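Local coordinates for thioredoxin-like protein (Parabacteroides distasonis, PDB 4FO5), which is of unknown function but has a thioredoxin-like fold of the AhpC/TSA family, an oxidoreductase group, without the usual paired-cysteine motif, at residues Leu36-Ala41 with Val52-Glu57. Numbering follows the deposited sequence.
Sequences LLNFWA and VQLANE
Leu54 of helix 45-58 sets its forked end on Leu36 and Asn38 of strand 34-40, within the beta-alpha-beta unit of the thioredoxin fold that strand 66-72 completes. The helix lies over one face of the sheet, with the CA atoms of Asn38 and Leu54 8.6 Å apart, so the join depends on side chains. The outer side of the helix is loose: Gln53 and Asn56 face outward, exposed, and contribute nothing to the strand. Partly exposed Glu57 turns to a salt bridge with Lys60 and a hydrogen bond with Thr137. The tight part, by contrast, is small and wholly buried. With CG of Leu54 set anti to its carbonyl carbon (chi1 -68°), the two methyls divide the work. CD2 packs against the CD2 methyl of Leu36, 3.9 Å away, and that same Leu36 methyl also touches CB of Leu54; the two leucines cross at about a right angle. Val58 and Met68 also pack on Leu36, while Asn117 of the neighbouring strand 117-120 touches both Asn38 and Leu54. ND2 of Asn38 makes a weak hydrogen bond to OD1 of Asn51, about one turn before Leu54 on the same helix, which may help to fix the amide's rotation. The other methyl of Leu54, CD1, meets this buried amide in a plain van der Waals contact, lying 3.8 Å from CG of Asn38 and closest to its OD1, at 3.6 Å.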
loop_
_atom_site.group_PDB
_atom_site.type_symbol
_atom_site.label_atom_id
_atom_site.label_comp_id
_atom_site.label_asym_id
_atom_site.label_seq_id
_atom_site.Cartn_x
_atom_site.Cartn_y
_atom_site.Cartn_z
ATOM N N LEU A 36 -3.704 -4.016 1.810
ATOM C CA LEU A 36 -2.675 -3.995 0.798
ATOM C C LEU A 36 -2.071 -2.586 0.860
ATOM O O LEU A 36 -2.703 -1.609 0.422
ATOM C CB LEU A 36 -3.196 -4.351 -0.611
ATOM C CG LEU A 36 -2.110 -4.278 -1.715
ATOM C CD1 LEU A 36 -1.012 -5.314 -1.490
ATOM C CD2 LEU A 36 -2.714 -4.444 -3.064
ATOM N N LEU A 37 -0.878 -2.496 1.468
ATOM C CA LEU A 37 -0.121 -1.257 1.579
ATOM C C LEU A 37 0.807 -1.167 0.389
ATOM O O LEU A 37 1.643 -2.039 0.234
ATOM C CB LEU A 37 0.665 -1.217 2.899
ATOM C CG LEU A 37 1.577 -0.026 3.095
ATOM C CD1 LEU A 37 0.759 1.267 3.210
ATOM C CD2 LEU A 37 2.384 -0.201 4.348
ATOM N N ASN A 38 0.644 -0.155 -0.468
ATOM C CA ASN A 38 1.482 -0.031 -1.639
ATOM C C ASN A 38 2.122 1.360 -1.756
ATOM O O ASN A 38 1.456 2.362 -1.560
ATOM C CB ASN A 38 0.681 -0.360 -2.890
ATOM C CG ASN A 38 1.526 -0.370 -4.113
ATOM O OD1 ASN A 38 2.448 -1.165 -4.238
ATOM N ND2 ASN A 38 1.219 0.509 -5.056
ATOM N N PHE A 39 3.425 1.404 -2.032
ATOM C CA PHE A 39 4.176 2.644 -2.225
ATOM C C PHE A 39 4.518 2.775 -3.668
ATOM O O PHE A 39 4.968 1.811 -4.292
ATOM C CB PHE A 39 5.453 2.667 -1.362
ATOM C CG PHE A 39 5.149 2.668 0.116
ATOM C CD1 PHE A 39 4.835 3.848 0.775
ATOM C CD2 PHE A 39 5.089 1.476 0.832
ATOM C CE1 PHE A 39 4.548 3.851 2.146
ATOM C CE2 PHE A 39 4.817 1.478 2.200
ATOM C CZ PHE A 39 4.539 2.662 2.846
ATOM N N TRP A 40 4.319 3.973 -4.210
ATOM C CA TRP A 40 4.604 4.279 -5.601
ATOM C C TRP A 40 4.849 5.779 -5.757
ATOM O O TRP A 40 4.645 6.540 -4.818
ATOM C CB TRP A 40 3.425 3.823 -6.510
ATOM C CG TRP A 40 2.185 4.641 -6.307
ATOM C CD1 TRP A 40 1.346 4.598 -5.237
ATOM C CD2 TRP A 40 1.701 5.693 -7.155
ATOM N NE1 TRP A 40 0.348 5.529 -5.379
ATOM C CE2 TRP A 40 0.549 6.228 -6.542
ATOM C CE3 TRP A 40 2.135 6.239 -8.374
ATOM C CZ2 TRP A 40 -0.183 7.286 -7.104
ATOM C CZ3 TRP A 40 1.412 7.294 -8.926
ATOM C CH2 TRP A 40 0.262 7.794 -8.301
ATOM N N ALA A 41 5.263 6.195 -6.951
ATOM C CA ALA A 41 5.448 7.597 -7.327
ATOM C C ALA A 41 5.360 7.701 -8.835
ATOM O O ALA A 41 5.792 6.777 -9.527
ATOM C CB ALA A 41 6.786 8.127 -6.831
ATOM N N VAL A 52 -1.790 0.581 -10.637
ATOM C CA VAL A 52 -3.004 0.440 -11.440
ATOM C C VAL A 52 -3.457 -1.008 -11.417
ATOM O O VAL A 52 -4.642 -1.271 -11.236
ATOM C CB VAL A 52 -2.775 0.950 -12.898
ATOM C CG1 VAL A 52 -3.934 0.583 -13.822
ATOM C CG2 VAL A 52 -2.527 2.454 -12.916
ATOM N N GLN A 53 -2.523 -1.952 -11.602
ATOM C CA GLN A 53 -2.868 -3.365 -11.654
ATOM C C GLN A 53 -3.358 -3.852 -10.310
ATOM O O GLN A 53 -4.383 -4.531 -10.266
ATOM C CB GLN A 53 -1.710 -4.212 -12.181
ATOM C CG GLN A 53 -1.350 -3.899 -13.652
ATOM C CD GLN A 53 -2.507 -3.950 -14.638
ATOM O OE1 GLN A 53 -3.267 -4.927 -14.695
ATOM N NE2 GLN A 53 -2.639 -2.909 -15.478
ATOM N N LEU A 54 -2.699 -3.449 -9.219
ATOM C CA LEU A 54 -3.150 -3.827 -7.869
ATOM C C LEU A 54 -4.527 -3.219 -7.528
ATOM O O LEU A 54 -5.402 -3.956 -7.076
ATOM C CB LEU A 54 -2.122 -3.429 -6.794
ATOM C CG LEU A 54 -0.789 -4.204 -6.820
ATOM C CD1 LEU A 54 0.270 -3.470 -6.008
ATOM C CD2 LEU A 54 -0.956 -5.653 -6.348
ATOM N N ALA A 55 -4.727 -1.899 -7.750
ATOM C CA ALA A 55 -6.018 -1.241 -7.457
ATOM C C ALA A 55 -7.166 -1.923 -8.216
ATOM O O ALA A 55 -8.212 -2.163 -7.617
ATOM C CB ALA A 55 -5.962 0.242 -7.787
ATOM N N ASN A 56 -6.957 -2.297 -9.502
ATOM C CA ASN A 56 -8.029 -2.960 -10.244
ATOM C C ASN A 56 -8.249 -4.402 -9.724
ATOM O O ASN A 56 -9.385 -4.868 -9.742
ATOM C CB ASN A 56 -7.789 -2.895 -11.751
ATOM C CG ASN A 56 -8.084 -1.503 -12.276
ATOM O OD1 ASN A 56 -9.237 -1.127 -12.516
ATOM N ND2 ASN A 56 -7.078 -0.662 -12.335
ATOM N N GLU A 57 -7.217 -5.075 -9.201
ATOM C CA GLU A 57 -7.398 -6.404 -8.633
ATOM C C GLU A 57 -8.230 -6.353 -7.341
ATOM O O GLU A 57 -9.040 -7.240 -7.119
ATOM C CB GLU A 57 -6.040 -7.050 -8.350
ATOM C CG GLU A 57 -6.091 -8.564 -8.293
ATOM C CD GLU A 57 -6.363 -9.283 -9.605
ATOM O OE1 GLU A 57 -6.195 -8.682 -10.694
ATOM O OE2 GLU A 57 -6.806 -10.449 -9.536
#